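Long-range contacts in putative fumarylacetoacetate hydrolase family protein (Yersinia pestis, PDB 3S52), which has no established function but belongs to the fumarylacetoacetate hydrolase family, with a mainly beta fold in which a mixed sheet packs beside an antiparallel one: residues Y5-W10 and I133-I137; V78-T82 and R94-G98; A145-L150 and G162-M167. All coordinates share one frame; numbering follows the deposited sequence.

Contact 1. Residues Y5-W10 and I133-I137. With SO4 (sulfate ion), chain F.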
ATOM      1  N   TYR A   5     -15.076  -3.027   2.684  1.00 23.26           N
ATOM      2  CA  TYR A   5     -14.983  -3.471   4.059  1.00 18.36           C
ATOM      3  C   TYR A   5     -15.417  -2.376   5.023  1.00 20.03           C
ATOM      4  O   TYR A   5     -15.167  -1.192   4.782  1.00 17.65           O
ATOM      5  CB  TYR A   5     -13.532  -3.865   4.339  1.00 17.14           C
ATOM      6  CG  TYR A   5     -13.150  -3.870   5.800  1.00 13.93           C
ATOM      7  CD1 TYR A   5     -12.641  -2.726   6.400  1.00  7.22           C
ATOM      8  CD2 TYR A   5     -13.290  -5.016   6.581  1.00 16.80           C
ATOM      9  CE1 TYR A   5     -12.286  -2.712   7.737  1.00  6.71           C
ATOM     10  CE2 TYR A   5     -12.922  -5.013   7.933  1.00 12.07           C
ATOM     11  CZ  TYR A   5     -12.425  -3.855   8.498  1.00 11.57           C
ATOM     12  OH  TYR A   5     -12.052  -3.816   9.826  1.00 12.36           O
ATOM     13  N   GLN A   6     -16.059  -2.777   6.119  1.00 15.93           N
ATOM     14  CA  GLN A   6     -16.315  -1.870   7.242  1.00 12.93           C
ATOM     15  C   GLN A   6     -15.803  -2.465   8.565  1.00 15.55           C
ATOM     16  O   GLN A   6     -15.930  -3.666   8.810  1.00 16.76           O
ATOM     17  CB  GLN A   6     -17.817  -1.589   7.382  1.00 18.43           C
ATOM     18  CG  GLN A   6     -18.480  -0.932   6.169  1.00 21.53           C
ATOM     19  CD  GLN A   6     -19.997  -1.030   6.237  1.00 28.16           C
ATOM     20  OE1 GLN A   6     -20.561  -2.128   6.231  1.00 29.58           O
ATOM     21  NE2 GLN A   6     -20.661   0.114   6.331  1.00 19.78           N
ATOM     22  N   HIS A   7     -15.236  -1.622   9.417  1.00 11.71           N
ATOM     23  CA  HIS A   7     -14.779  -2.059  10.733  1.00  7.82           C
ATOM     24  C   HIS A   7     -15.966  -2.513  11.544  1.00  9.25           C
ATOM     25  O   HIS A   7     -17.027  -1.917  11.459  1.00 14.69           O
ATOM     26  CB  HIS A   7     -14.149  -0.892  11.490  1.00 11.31           C
ATOM     27  CG  HIS A   7     -12.886  -0.363  10.880  1.00 16.45           C
ATOM     28  ND1 HIS A   7     -11.789  -1.158  10.632  1.00 14.54           N
ATOM     29  CD2 HIS A   7     -12.532   0.894  10.520  1.00  5.95           C
ATOM     30  CE1 HIS A   7     -10.813  -0.416  10.140  1.00 13.86           C
ATOM     31  NE2 HIS A   7     -11.240   0.833  10.056  1.00 14.43           N
ATOM     32  N   ARG A   8     -15.772  -3.538  12.364  1.00 13.44           N
ATOM     33  CA  ARG A   8     -16.839  -4.056  13.198  1.00 16.01           C
ATOM     34  C   ARG A   8     -16.321  -4.453  14.573  1.00 13.58           C
ATOM     35  O   ARG A   8     -15.145  -4.780  14.723  1.00 13.65           O
ATOM     36  CB  ARG A   8     -17.512  -5.247  12.508  1.00 16.50           C
ATOM     37  CG  ARG A   8     -18.373  -4.819  11.317  1.00 15.56           C
ATOM     38  CD  ARG A   8     -19.098  -5.984  10.668  1.00 19.85           C
ATOM     39  NE  ARG A   8     -19.784  -5.550   9.451  1.00 26.19           N
ATOM     40  CZ  ARG A   8     -20.901  -4.829   9.445  1.00 28.08           C
ATOM     41  NH1 ARG A   8     -21.468  -4.465  10.591  1.00 25.94           N
ATOM     42  NH2 ARG A   8     -21.454  -4.465   8.295  1.00 31.00           N
ATOM     43  N   ASP A   9     -17.184  -4.436  15.587  1.00 10.54           N
ATOM     44  CA  ASP A   9     -16.754  -5.011  16.858  1.00  9.92           C
ATOM     45  C   ASP A   9     -16.918  -6.535  16.866  1.00 14.12           C
ATOM     46  O   ASP A   9     -17.406  -7.119  15.891  1.00 12.75           O
ATOM     47  CB  ASP A   9     -17.392  -4.314  18.086  1.00 15.83           C
ATOM     48  CG  ASP A   9     -18.904  -4.524  18.190  1.00 26.05           C
ATOM     49  OD1 ASP A   9     -19.446  -5.398  17.488  1.00 20.67           O
ATOM     50  OD2 ASP A   9     -19.547  -3.819  19.013  1.00 23.49           O
ATOM     51  N   TRP A  10     -16.496  -7.188  17.947  1.00 16.54           N
ATOM     52  CA  TRP A  10     -16.561  -8.647  17.988  1.00 23.87           C
ATOM     53  C   TRP A  10     -17.982  -9.148  17.742  1.00 26.01           C
ATOM     54  O   TRP A  10     -18.185 -10.188  17.124  1.00 29.28           O
ATOM     55  CB  TRP A  10     -16.021  -9.222  19.312  1.00 26.95           C
ATOM     56  CG  TRP A  10     -15.684 -10.687  19.164  1.00 21.90           C
ATOM     57  CD1 TRP A  10     -16.466 -11.759  19.503  1.00 22.69           C
ATOM     58  CD2 TRP A  10     -14.488 -11.222  18.596  1.00 14.46           C
ATOM     59  NE1 TRP A  10     -15.816 -12.930  19.185  1.00 22.64           N
ATOM     60  CE2 TRP A  10     -14.601 -12.622  18.623  1.00 21.18           C
ATOM     61  CE3 TRP A  10     -13.326 -10.648  18.064  1.00 15.68           C
ATOM     62  CZ2 TRP A  10     -13.597 -13.458  18.134  1.00 16.28           C
ATOM     63  CZ3 TRP A  10     -12.338 -11.468  17.593  1.00  9.56           C
ATOM     64  CH2 TRP A  10     -12.474 -12.862  17.633  1.00 13.66           C
ATOM     65  N   ILE A 133     -10.299 -10.115   8.188  1.00  9.10           N
ATOM     66  CA  ILE A 133     -10.074  -9.664   9.552  1.00  9.02           C
ATOM     67  C   ILE A 133     -11.341  -9.783  10.401  1.00 13.82           C
ATOM     68  O   ILE A 133     -12.463  -9.679   9.880  1.00 10.60           O
ATOM     69  CB  ILE A 133      -9.550  -8.213   9.559  1.00 14.31           C
ATOM     70  CG1 ILE A 133      -9.183  -7.762  10.972  1.00 14.46           C
ATOM     71  CG2 ILE A 133     -10.566  -7.276   8.963  1.00  9.25           C
ATOM     72  CD1 ILE A 133      -8.206  -6.581  10.960  1.00 20.46           C
ATOM     73  N   SER A 134     -11.142 -10.014  11.697  1.00  9.91           N
ATOM     74  CA  SER A 134     -12.220 -10.123  12.674  1.00 11.56           C
ATOM     75  C   SER A 134     -12.747  -8.747  13.099  1.00 17.42           C
ATOM     76  O   SER A 134     -12.231  -7.706  12.687  1.00  9.22           O
ATOM     77  CB  SER A 134     -11.700 -10.837  13.938  1.00  8.97           C
ATOM     78  OG  SER A 134     -10.761 -10.012  14.649  1.00 11.37           O
ATOM     79  N   GLY A 135     -13.757  -8.765  13.960  1.00  9.33           N
ATOM     80  CA  GLY A 135     -14.188  -7.573  14.656  1.00 12.73           C
ATOM     81  C   GLY A 135     -13.138  -7.246  15.705  1.00 13.59           C
ATOM     82  O   GLY A 135     -12.283  -8.077  16.011  1.00 11.81           O
ATOM     83  N   PHE A 136     -13.209  -6.045  16.259  1.00 12.87           N
ATOM     84  CA  PHE A 136     -12.263  -5.612  17.274  1.00 13.27           C
ATOM     85  C   PHE A 136     -12.804  -5.690  18.697  1.00 16.93           C
ATOM     86  O   PHE A 136     -13.985  -5.414  18.948  1.00 17.75           O
ATOM     87  CB  PHE A 136     -11.734  -4.207  16.954  1.00 11.05           C
ATOM     88  CG  PHE A 136     -10.881  -4.174  15.727  1.00 11.51           C
ATOM     89  CD1 PHE A 136      -9.524  -4.460  15.804  1.00  9.00           C
ATOM     90  CD2 PHE A 136     -11.446  -3.937  14.486  1.00  9.73           C
ATOM     91  CE1 PHE A 136      -8.743  -4.465  14.656  1.00 15.42           C
ATOM     92  CE2 PHE A 136     -10.670  -3.939  13.340  1.00 11.76           C
ATOM     93  CZ  PHE A 136      -9.310  -4.210  13.433  1.00 11.24           C
ATOM     94  N   ILE A 137     -11.914  -6.094  19.601  1.00 11.28           N
ATOM     95  CA  ILE A 137     -12.160  -6.163  21.038  1.00 10.17           C
ATOM     96  C   ILE A 137     -11.680  -4.897  21.742  1.00 11.86           C
ATOM     97  O   ILE A 137     -10.587  -4.426  21.470  1.00 16.59           O
ATOM     98  CB  ILE A 137     -11.410  -7.350  21.636  1.00 10.84           C
ATOM     99  CG1 ILE A 137     -11.869  -8.647  20.956  1.00 17.56           C
ATOM    100  CG2 ILE A 137     -11.608  -7.415  23.148  1.00 10.73           C
ATOM    101  CD1 ILE A 137     -10.898  -9.791  21.131  1.00 22.63           C
TER
HETATM  102  S   SO4 F 220     -16.722 -15.860  21.485  1.00 54.36           S
HETATM  103  O1  SO4 F 220     -16.688 -17.282  21.822  1.00 57.52           O
HETATM  104  O2  SO4 F 220     -18.088 -15.349  21.585  1.00 56.07           O
HETATM  105  O3  SO4 F 220     -15.864 -15.147  22.428  1.00 52.63           O
HETATM  106  O4  SO4 F 220     -16.259 -15.682  20.113  1.00 50.55           O
HETATM  107  O   HOH W   1     -13.334  -5.392  11.656  1.00 11.28           O
HETATM  108  O   HOH W   2     -16.049  -6.073  20.644  1.00 19.88           O

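Contact 2. Residues V78-T82 and R94-G98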
ATOM      1  N   VAL A  78      -4.156  -4.502  15.215  1.00  8.41           N
ATOM      2  CA  VAL A  78      -4.344  -3.411  16.157  1.00 14.06           C
ATOM      3  C   VAL A  78      -5.059  -2.282  15.426  1.00 14.70           C
ATOM      4  O   VAL A  78      -4.648  -1.890  14.335  1.00 11.59           O
ATOM      5  CB  VAL A  78      -2.985  -2.901  16.657  1.00 12.99           C
ATOM      6  CG1 VAL A  78      -3.155  -1.781  17.658  1.00 14.39           C
ATOM      7  CG2 VAL A  78      -2.169  -4.053  17.237  1.00 13.25           C
ATOM      8  N   LEU A  79      -6.141  -1.788  16.013  1.00 11.75           N
ATOM      9  CA  LEU A  79      -6.911  -0.691  15.433  1.00  8.11           C
ATOM     10  C   LEU A  79      -6.458   0.631  16.035  1.00 14.82           C
ATOM     11  O   LEU A  79      -6.449   0.800  17.260  1.00 12.70           O
ATOM     12  CB  LEU A  79      -8.412  -0.906  15.693  1.00 12.51           C
ATOM     13  CG  LEU A  79      -9.427   0.131  15.179  1.00 12.30           C
ATOM     14  CD1 LEU A  79      -9.380   0.284  13.674  1.00 13.53           C
ATOM     15  CD2 LEU A  79     -10.841  -0.228  15.622  1.00 16.78           C
ATOM     16  N   ILE A  80      -6.084   1.569  15.171  1.00 12.77           N
ATOM     17  CA  ILE A  80      -5.677   2.887  15.614  1.00 12.94           C
ATOM     18  C   ILE A  80      -6.913   3.787  15.750  1.00 16.03           C
ATOM     19  O   ILE A  80      -7.711   3.890  14.823  1.00 16.49           O
ATOM     20  CB  ILE A  80      -4.675   3.543  14.633  1.00 13.86           C
ATOM     21  CG1 ILE A  80      -3.480   2.617  14.344  1.00 12.01           C
ATOM     22  CG2 ILE A  80      -4.216   4.890  15.180  1.00 17.95           C
ATOM     23  CD1 ILE A  80      -2.711   2.193  15.583  1.00 12.34           C
ATOM     24  N   GLY A  81      -7.077   4.423  16.909  1.00 16.40           N
ATOM     25  CA  GLY A  81      -8.218   5.305  17.134  1.00 17.26           C
ATOM     26  C   GLY A  81      -7.901   6.792  17.109  1.00 19.25           C
ATOM     27  O   GLY A  81      -8.809   7.625  17.126  1.00 18.16           O
ATOM     28  N   THR A  82      -6.611   7.127  17.085  1.00 18.79           N
ATOM     29  CA  THR A  82      -6.163   8.517  17.087  1.00 17.03           C
ATOM     30  C   THR A  82      -4.987   8.625  16.138  1.00 18.68           C
ATOM     31  O   THR A  82      -4.095   7.794  16.192  1.00 21.27           O
ATOM     32  CB  THR A  82      -5.664   8.920  18.495  1.00 20.27           C
ATOM     33  OG1 THR A  82      -6.688   8.670  19.469  1.00 24.52           O
ATOM     34  CG2 THR A  82      -5.258  10.389  18.540  1.00 21.37           C
ATOM     35  N   ARG A  94      -1.552   5.380  23.861  1.00 20.99           N
ATOM     36  CA  ARG A  94      -2.841   6.036  24.123  1.00 23.94           C
ATOM     37  C   ARG A  94      -3.763   6.018  22.909  1.00 21.18           C
ATOM     38  O   ARG A  94      -4.951   6.344  23.010  1.00 19.15           O
ATOM     39  CB  ARG A  94      -2.645   7.510  24.539  1.00 24.33           C
ATOM     40  CG  ARG A  94      -1.696   7.747  25.705  1.00 30.42           C
ATOM     41  CD  ARG A  94      -1.757   9.208  26.205  1.00 28.78           C
ATOM     42  NE  ARG A  94      -1.490  10.181  25.143  1.00 34.25           N
ATOM     43  CZ  ARG A  94      -0.327  10.802  24.970  1.00 38.04           C
ATOM     44  NH1 ARG A  94       0.683  10.560  25.800  1.00 40.37           N
ATOM     45  NH2 ARG A  94      -0.170  11.668  23.973  1.00 37.77           N
ATOM     46  N   ALA A  95      -3.204   5.693  21.752  1.00 21.03           N
ATOM     47  CA  ALA A  95      -3.934   5.803  20.498  1.00 18.58           C
ATOM     48  C   ALA A  95      -4.631   4.502  20.081  1.00 20.37           C
ATOM     49  O   ALA A  95      -5.416   4.483  19.129  1.00 22.62           O
ATOM     50  CB  ALA A  95      -2.990   6.280  19.378  1.00 12.28           C
ATOM     51  N   ILE A  96      -4.331   3.411  20.770  1.00 17.75           N
ATOM     52  CA  ILE A  96      -4.856   2.113  20.346  1.00 19.39           C
ATOM     53  C   ILE A  96      -6.329   1.937  20.750  1.00 16.88           C
ATOM     54  O   ILE A  96      -6.689   2.120  21.919  1.00 11.89           O
ATOM     55  CB  ILE A  96      -3.957   0.964  20.845  1.00 21.56           C
ATOM     56  CG1 ILE A  96      -2.576   1.074  20.171  1.00 16.06           C
ATOM     57  CG2 ILE A  96      -4.594  -0.377  20.549  1.00 14.11           C
ATOM     58  CD1 ILE A  96      -1.522   0.105  20.682  1.00 12.85           C
ATOM     59  N   ALA A  97      -7.187   1.692  19.759  1.00 12.30           N
ATOM     60  CA  ALA A  97      -8.625   1.522  19.995  1.00 17.92           C
ATOM     61  C   ALA A  97      -9.068   0.105  20.371  1.00 20.67           C
ATOM     62  O   ALA A  97      -9.955  -0.081  21.189  1.00 24.99           O
ATOM     63  CB  ALA A  97      -9.441   2.061  18.827  1.00 18.05           C
ATOM     64  N   GLY A  98      -8.476  -0.903  19.754  1.00 17.51           N
ATOM     65  CA  GLY A  98      -8.912  -2.263  20.013  1.00 14.91           C
ATOM     66  C   GLY A  98      -8.028  -3.272  19.322  1.00 16.29           C
ATOM     67  O   GLY A  98      -7.131  -2.909  18.557  1.00 10.94           O
TER
HETATM   68  O   HOH W   3      -5.002   9.320  21.924  1.00 32.61           O
HETATM   69  O   HOH W   4      -7.745   6.186  20.558  1.00 41.28           O

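Contact 3. Residues A145-L150 and G162-M167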
ATOM      1  N   ALA A 145      -1.746  -7.012  25.547  1.00 19.27           N
ATOM      2  CA  ALA A 145      -1.656  -7.256  24.107  1.00 15.60           C
ATOM      3  C   ALA A 145      -0.425  -8.070  23.720  1.00 13.67           C
ATOM      4  O   ALA A 145      -0.470  -8.886  22.803  1.00 12.68           O
ATOM      5  CB  ALA A 145      -1.688  -5.941  23.344  1.00 19.25           C
ATOM      6  N   GLN A 146       0.659  -7.827  24.450  1.00 13.18           N
ATOM      7  CA  GLN A 146       1.938  -8.482  24.224  1.00 15.87           C
ATOM      8  C   GLN A 146       1.987  -9.890  24.813  1.00 20.04           C
ATOM      9  O   GLN A 146       3.051 -10.496  24.892  1.00 22.98           O
ATOM     10  CB  GLN A 146       3.066  -7.629  24.808  1.00 19.55           C
ATOM     11  CG  GLN A 146       4.378  -7.703  24.046  1.00 22.46           C
ATOM     12  CD  GLN A 146       4.256  -7.223  22.616  1.00 13.80           C
ATOM     13  OE1 GLN A 146       4.044  -6.042  22.360  1.00 17.79           O
ATOM     14  NE2 GLN A 146       4.397  -8.143  21.674  1.00 10.66           N
ATOM     15  N   GLN A 147       0.835 -10.405  25.223  1.00 15.68           N
ATOM     16  CA  GLN A 147       0.761 -11.746  25.791  1.00 20.62           C
ATOM     17  C   GLN A 147      -0.421 -12.521  25.223  1.00 21.04           C
ATOM     18  O   GLN A 147      -0.810 -13.561  25.744  1.00 21.26           O
ATOM     19  CB  GLN A 147       0.672 -11.682  27.313  1.00 22.56           C
ATOM     20  CG  GLN A 147       2.013 -11.500  27.989  1.00 28.42           C
ATOM     21  CD  GLN A 147       2.065 -12.143  29.354  1.00 43.88           C
ATOM     22  OE1 GLN A 147       2.494 -13.287  29.498  1.00 51.53           O
ATOM     23  NE2 GLN A 147       1.624 -11.413  30.367  1.00 41.37           N
ATOM     24  N   ALA A 148      -0.984 -11.997  24.144  1.00 17.15           N
ATOM     25  CA  ALA A 148      -2.124 -12.629  23.473  1.00 17.52           C
ATOM     26  C   ALA A 148      -1.798 -13.910  22.690  1.00 15.28           C
ATOM     27  O   ALA A 148      -0.769 -14.000  22.025  1.00 17.25           O
ATOM     28  CB  ALA A 148      -2.822 -11.624  22.568  1.00 14.44           C
ATOM     29  N   ASP A 149      -2.702 -14.885  22.771  1.00 14.71           N
ATOM     30  CA  ASP A 149      -2.584 -16.146  22.065  1.00 18.19           C
ATOM     31  C   ASP A 149      -3.316 -16.116  20.720  1.00 17.63           C
ATOM     32  O   ASP A 149      -4.409 -15.578  20.608  1.00 22.51           O
ATOM     33  CB  ASP A 149      -3.104 -17.293  22.930  1.00 28.08           C
ATOM     34  CG  ASP A 149      -2.201 -17.567  24.124  1.00 38.53           C
ATOM     35  OD1 ASP A 149      -1.112 -18.183  23.940  1.00 28.91           O
ATOM     36  OD2 ASP A 149      -2.587 -17.167  25.248  1.00 42.66           O
ATOM     37  N   LEU A 150      -2.694 -16.700  19.706  1.00 13.73           N
ATOM     38  CA  LEU A 150      -3.281 -16.791  18.380  1.00 15.13           C
ATOM     39  C   LEU A 150      -3.218 -18.243  17.940  1.00 17.31           C
ATOM     40  O   LEU A 150      -2.176 -18.875  18.056  1.00 15.73           O
ATOM     41  CB  LEU A 150      -2.441 -15.989  17.383  1.00 18.98           C
ATOM     42  CG  LEU A 150      -2.177 -14.509  17.601  1.00 19.87           C
ATOM     43  CD1 LEU A 150      -0.961 -14.075  16.806  1.00 18.66           C
ATOM     44  CD2 LEU A 150      -3.398 -13.719  17.195  1.00 23.48           C
ATOM     45  N   GLY A 162       0.497 -19.524  18.498  1.00 19.25           N
ATOM     46  CA  GLY A 162       1.590 -18.695  18.954  1.00 19.13           C
ATOM     47  C   GLY A 162       1.140 -17.665  19.966  1.00 20.38           C
ATOM     48  O   GLY A 162      -0.019 -17.645  20.366  1.00 17.02           O
ATOM     49  N   ASN A 163       2.070 -16.826  20.396  1.00 15.09           N
ATOM     50  CA  ASN A 163       1.747 -15.814  21.377  1.00 20.84           C
ATOM     51  C   ASN A 163       2.555 -14.572  21.073  1.00 17.22           C
ATOM     52  O   ASN A 163       3.738 -14.669  20.732  1.00 12.89           O
ATOM     53  CB  ASN A 163       2.021 -16.331  22.787  1.00 15.20           C
ATOM     54  CG  ASN A 163       1.510 -15.392  23.862  1.00 20.23           C
ATOM     55  OD1 ASN A 163       2.134 -14.370  24.149  1.00 15.06           O
ATOM     56  ND2 ASN A 163       0.368 -15.735  24.468  1.00 14.13           N
ATOM     57  N   THR A 164       1.921 -13.407  21.181  1.00 12.17           N
ATOM     58  CA  THR A 164       2.588 -12.149  20.833  1.00 15.06           C
ATOM     59  C   THR A 164       3.796 -11.817  21.713  1.00 18.57           C
ATOM     60  O   THR A 164       4.555 -10.887  21.412  1.00 13.09           O
ATOM     61  CB  THR A 164       1.615 -10.965  20.829  1.00 17.86           C
ATOM     62  OG1 THR A 164       1.066 -10.785  22.144  1.00 19.82           O
ATOM     63  CG2 THR A 164       0.483 -11.220  19.833  1.00 17.09           C
ATOM     64  N   ARG A 165       3.988 -12.563  22.798  1.00 17.39           N
ATOM     65  CA  ARG A 165       5.193 -12.356  23.602  1.00 15.26           C
ATOM     66  C   ARG A 165       6.443 -12.666  22.783  1.00 22.20           C
ATOM     67  O   ARG A 165       7.551 -12.247  23.139  1.00 17.98           O
ATOM     68  CB  ARG A 165       5.179 -13.187  24.889  1.00 17.15           C
ATOM     69  CG  ARG A 165       5.397 -14.685  24.683  1.00 18.55           C
ATOM     70  CD  ARG A 165       5.577 -15.424  26.020  1.00 23.60           C
ATOM     71  NE  ARG A 165       4.407 -15.274  26.881  1.00 28.40           N
ATOM     72  CZ  ARG A 165       3.300 -16.006  26.785  1.00 26.04           C
ATOM     73  NH1 ARG A 165       3.194 -16.956  25.863  1.00 22.93           N
ATOM     74  NH2 ARG A 165       2.294 -15.787  27.615  1.00 29.99           N
ATOM     75  N   ASP A 166       6.271 -13.387  21.676  1.00 13.99           N
ATOM     76  CA  ASP A 166       7.417 -13.791  20.875  1.00 11.85           C
ATOM     77  C   ASP A 166       7.753 -12.774  19.779  1.00 18.24           C
ATOM     78  O   ASP A 166       8.706 -12.957  19.033  1.00 21.47           O
ATOM     79  CB  ASP A 166       7.209 -15.200  20.299  1.00 18.42           C
ATOM     80  CG  ASP A 166       7.239 -16.283  21.384  1.00 27.49           C
ATOM     81  OD1 ASP A 166       7.919 -16.078  22.413  1.00 32.58           O
ATOM     82  OD2 ASP A 166       6.585 -17.331  21.224  1.00 37.16           O
HETATM   83  N   MSE A 167       6.984 -11.693  19.691  1.00 12.27           N
HETATM   84  CA  MSE A 167       7.312 -10.634  18.729  1.00 21.65           C
HETATM   85  C   MSE A 167       8.743 -10.156  18.929  1.00 20.75           C
HETATM   86  O   MSE A 167       9.167  -9.929  20.062  1.00 16.36           O
HETATM   87  CB  MSE A 167       6.354  -9.440  18.857  1.00 15.42           C
HETATM   88  CG  MSE A 167       4.983  -9.734  18.278  1.00 22.09           C
HETATM   89 SE   MSE A 167       3.705  -8.269  18.455  0.75 24.37          SE
HETATM   90  CE  MSE A 167       2.140  -9.213  17.880  1.00 29.08           C
TER
HETATM   91  O   HOH W   5       4.923 -12.574  28.449  1.00 30.74           O
HETATM   92  O   HOH W   6       0.997 -19.037  25.430  1.00 25.12           O
HETATM   93  O   HOH W   7      -0.859 -19.694  21.919  1.00 29.18           O

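Contact 1. Residues Y5-W10 and I133-I137
A single beta bridge, D9 with F136, fastens the N-terminal arm 5-10 to the irregular strand 131-138 in the mixed sheet of this fumarylacetoacetate hydrolase fold. The end-to-end directions of the two segments differ by 37°. The main bond runs from F136 N to R8 O (2.8 Å). On the far side of D9, W10 N makes only a weak bond to F136 O, and a water molecule that accepts from W10 N and donates to F136 O supplements it. Close backbone approach is possible because G135 brings no side chain: its CA lies 3.0 Å from R8 O. A second water ties Y5 OH, R8 N and S134 O together. Y5 turns its CG anti to the backbone N (chi1 159°), which carries the ring to I133, where CE2 touches CG2 at 3.4 Å with the two side chains about perpendicular. Its hydroxyl pairs with H7 ND1, 2.8 Å from Y5 OH, and also lies in the plane of the F136 ring, at its edge near CE2. The other imidazole nitrogen, H7 NE2, bonds to P18 O, so both ends of the ring are engaged. S134 OG donates to G135 O and is also bonded to V101 N. W10 runs alongside I137, its CE3 3.8 Å from I137 CG1, and K214 makes a cation-pi contact with the indole. A sulfate ion, bonded also to K214 and T215, lies at the indole edge, where W10 NE1 donates to its O4 at 2.9 Å and 157°.

Contact 2. Residues V78-T82 and R94-G98
No aromatic ring or charged plane meets another across this contact; the flat groups are peptide units, and they meet through backbone hydrogen bonds: G81 N to A95 O (2.8 Å) and A97 N to L79 O (2.8 Å). A third bond runs from L79 N to G98 O (3.0 Å). L79 thus faces two residues, A97 and G98, across the strands. With A97 at phi/psi of -86°/-39°, this is consistent with a classic beta bulge, and the short strands 78-80 and 96-98 run at 125° to one another, well short of antiparallel. Among the side chains, V78 CG1 meets I96 CG2 at 3.5 Å, and L79 CG approaches A97 CB at 4.1 Å. Beyond the strand end, T82 CB rests 3.9 Å from A95 CB, while two waters on T82 OG1 make weak bonds to R94 O and A95 O. The contact closes the connection from strand 70-80 through helix 89-95 into strand 96-107. Helix 171-181 covers the V78 and I80 side through I175, F17 touches L79 and A97, and V78 bonds onward to V190 of strand 189-191.

Contact 3. Residues A145-L150 and G162-M167
The open end of the beta hairpin formed by strands 149-154 and 157-163, together with the turns flanking it, makes this contact. D149 and N163 form a non-hydrogen-bonded antiparallel pair; L150 and G162 form a hydrogen-bonded one, closed by L150 N to G162 O and G162 N to L150 O. T164 N extends the pairing to A148 O at 2.9 Å. N163 is the central side chain. With CG trans to N163 N (chi1 -172°), its amide reaches across so that ND2 donates twice: to D149 OD1 at 2.9 Å, almost straight but from above the carboxylate plane, and to Q147 O at 2.8 Å, well above that carbonyl's plane. N163 OD1 meanwhile accepts from R165 N, completing an Asx turn that leads into the 3-10 segment 164-166. T164 OG1 donates to A145 O, in the carbonyl plane and on a lone pair, and accepts a weak bond from A148 N. Q146 curls back at chi2 (61°), which lets NE2 reach T164 O at 2.8 Å. M167 N meets that same oxygen from the opposite face, so two donors grip it; selenomethionine M167 also crosses the Q146 side chain at a slant, its SE 3.3 Å from Q146 NE2. Q146 OE1 is hydrogen-bonded to I171 N. On the solvent-exposed side, R165 NH2 donates to Q147 OE1 in the guanidinium plane, and one water links D149 OD1 with R165 NH1. Over the centre of the guanidinium, N163 OD1 stands 3.2 Å above one face.

Contacts 1 and 2 share the mixed sheet, where strands 131-138 and 96-107 are neighbours. Their centres are 13 Å apart and they touch directly: F136 CE1 packs on L79 CB at 3.7 Å. Along the chain, contact 2 forms entirely between the two halves of contact 1, so the N-terminal arm packs beside the strand-helix-strand connection of contact 2. Contact 3 follows both in sequence and belongs to the four-stranded antiparallel sheet. Its centre is 19 Å from that of contact 1 and 18 Å from that of contact 2, with nearest atoms about 8 Å and 6 Å away. L150, packed on V101 and I74, joins the two sheets.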